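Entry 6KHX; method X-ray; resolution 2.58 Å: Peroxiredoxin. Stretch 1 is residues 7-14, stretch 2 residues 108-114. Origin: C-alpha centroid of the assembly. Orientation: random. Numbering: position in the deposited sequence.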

# COMPACT_ATOMS: atom_id res chain seq x y z
N PRO B 7 -26.54 20.72 -3.95
CA PRO B 7 -26.31 22.12 -3.59
C PRO B 7 -25.25 22.76 -4.47
O PRO B 7 -24.23 22.15 -4.81
N ALA B 8 -25.51 24.00 -4.87
CA ALA B 8 -24.50 24.77 -5.57
C ALA B 8 -23.29 24.94 -4.65
O ALA B 8 -23.45 25.44 -3.53
N PRO B 9 -22.09 24.57 -5.09
CA PRO B 9 -20.93 24.63 -4.19
C PRO B 9 -20.75 26.01 -3.58
O PRO B 9 -20.90 27.03 -4.26
N HIS B 10 -20.42 26.02 -2.30
CA HIS B 10 -20.24 27.26 -1.57
C HIS B 10 -18.95 27.95 -2.01
O HIS B 10 -17.96 27.31 -2.37
N PHE B 11 -18.97 29.27 -1.98
CA PHE B 11 -17.74 30.02 -2.18
C PHE B 11 -17.85 31.33 -1.42
O PHE B 11 -18.91 31.69 -0.92
N SER B 12 -16.72 32.02 -1.32
CA SER B 12 -16.68 33.33 -0.67
C SER B 12 -15.46 34.04 -1.25
O SER B 12 -14.33 33.61 -1.02
N ALA B 13 -15.71 35.06 -2.06
CA ALA B 13 -14.64 35.69 -2.82
C ALA B 13 -14.88 37.19 -2.90
O ALA B 13 -15.94 37.70 -2.52
N ASN B 14 -13.86 37.89 -3.37
CA ASN B 14 -14.02 39.29 -3.69
C ASN B 14 -14.93 39.43 -4.91
O ASN B 14 -14.94 38.57 -5.80
N THR B 108 -10.96 28.09 -7.88
CA THR B 108 -11.63 27.01 -7.16
C THR B 108 -13.13 26.98 -7.44
O THR B 108 -13.73 25.90 -7.45
N ILE B 109 -13.76 28.14 -7.66
CA ILE B 109 -15.19 28.16 -7.95
C ILE B 109 -15.45 27.51 -9.31
O ILE B 109 -16.34 26.65 -9.45
N SER B 110 -14.68 27.91 -10.32
CA SER B 110 -14.83 27.33 -11.65
C SER B 110 -14.57 25.83 -11.61
O SER B 110 -15.24 25.06 -12.31
N ALA B 111 -13.60 25.39 -10.80
CA ALA B 111 -13.36 23.97 -10.64
C ALA B 111 -14.55 23.27 -9.99
O ALA B 111 -15.01 22.23 -10.47
N ASP B 112 -15.07 23.85 -8.91
CA ASP B 112 -16.18 23.23 -8.18
C ASP B 112 -17.44 23.14 -9.03
O ASP B 112 -18.22 22.19 -8.88
N TYR B 113 -17.65 24.09 -9.93
CA TYR B 113 -18.82 24.08 -10.78
C TYR B 113 -18.61 23.34 -12.10
O TYR B 113 -19.54 23.26 -12.91
N GLY B 114 -17.41 22.80 -12.33
CA GLY B 114 -17.17 22.00 -13.52
C GLY B 114 -17.10 22.78 -14.82
O GLY B 114 -17.41 22.23 -15.88

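An extended segment can be held against a helix by few contacts if aromatic rings supply both apolar surface and a well-placed polar group, and this peroxiredoxin offers a compact example. Pro7 stands clear of the helical stretch, so the contact begins at Ala8, whose methyl CB lies 3.3 Å from Tyr113 OH. Tyr113, in an m rotamer (chi1 -79°), leaves its backbone sideways, yet its ring reaches the extended segment.

Pro9 is the first residue to point directly toward the helix. Its ring, puckered C-gamma exo, lays CD over one face of the Tyr113 ring, 3.7 Å from the centroid, a CH-pi contact. Its CB also meets Asp112 CB at 3.8 Å. The same proline contributes the polar anchor: Tyr113 OH donates a hydrogen bond to Pro9 O at 2.8 Å. One tyrosine thus grips one proline twice, by ring face and by hydroxyl.

His10, a t rotamer, points away, but its backbone still takes part. A water donates to His10 O at 2.9 Å and to Asp112 OD2 at 2.7 Å, bridging two acceptors that could not bond each other directly. Asp112 points toward the segment in an m rotamer.

Phe11 turns back toward the helix with chi1 in p and is buried. Ile109 CD1 sits over one face of its ring, 4.0 Å from the centroid; although Ile109 starts sideways, its m, t conformation carries that methyl inward. At the ring's edge, Phe11 CE2 approaches Tyr113 OH at 4.0 Å. Ser12 again points away, whereas Ala13 faces in and places CB 4.2 Å from Ile109 CD1, so a single methyl serves two inward-facing residues. Asn14 is out of reach. The alternation from Pro9 to Ala13 illustrates the principle: in an extended chain, every second side chain can face its partner.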

# COMPACT_ATOMS: atom_id res chain seq x y z
CB PRO B 7 -25.86 22.05 -2.13
CG PRO B 7 -25.53 20.62 -1.87
CD PRO B 7 -26.36 19.81 -2.81
CB ALA B 8 -25.05 26.12 -6.00
CB PRO B 9 -19.76 24.23 -5.09
CG PRO B 9 -20.37 23.35 -6.11
CD PRO B 9 -21.75 23.93 -6.37
CB HIS B 10 -20.21 26.96 -0.07
CG HIS B 10 -19.77 28.12 0.78
ND1 HIS B 10 -20.62 29.15 1.13
CD2 HIS B 10 -18.57 28.42 1.32
CE1 HIS B 10 -19.96 30.02 1.87
NE2 HIS B 10 -18.71 29.60 2.00
CB PHE B 11 -17.43 30.24 -3.67
CG PHE B 11 -18.49 31.03 -4.42
CD1 PHE B 11 -18.52 32.42 -4.36
CD2 PHE B 11 -19.40 30.38 -5.23
CE1 PHE B 11 -19.47 33.14 -5.06
CE2 PHE B 11 -20.35 31.10 -5.94
CZ PHE B 11 -20.39 32.48 -5.85
CB SER B 12 -16.58 33.19 0.85
OG SER B 12 -16.46 34.46 1.47
CB ALA B 13 -14.54 35.08 -4.23
CB ASN B 14 -12.66 39.93 -3.98
CG ASN B 14 -11.74 39.87 -2.79
OD1 ASN B 14 -12.16 40.05 -1.66
ND2 ASN B 14 -10.46 39.61 -3.05
CB THR B 108 -11.37 27.12 -5.65
OG1 THR B 108 -11.79 28.40 -5.18
CG2 THR B 108 -9.89 26.95 -5.34
CB ILE B 109 -15.74 29.59 -7.91
CG1 ILE B 109 -15.36 30.28 -6.61
CG2 ILE B 109 -17.25 29.58 -8.06
CD1 ILE B 109 -15.74 31.75 -6.58
CB SER B 110 -13.88 28.02 -12.62
OG SER B 110 -14.09 29.43 -12.62
CB ALA B 111 -12.09 23.74 -9.81
CB ASP B 112 -16.46 24.01 -6.90
CG ASP B 112 -15.39 23.81 -5.85
OD1 ASP B 112 -14.53 22.92 -6.06
OD2 ASP B 112 -15.38 24.54 -4.84
CB TYR B 113 -19.29 25.52 -11.04
CG TYR B 113 -20.07 26.09 -9.87
CD1 TYR B 113 -19.41 26.55 -8.73
CD2 TYR B 113 -21.45 26.14 -9.90
CE1 TYR B 113 -20.12 27.07 -7.66
CE2 TYR B 113 -22.17 26.65 -8.83
CZ TYR B 113 -21.50 27.11 -7.71
OH TYR B 113 -22.22 27.63 -6.65
O HOH W 1 -16.22 27.07 -4.72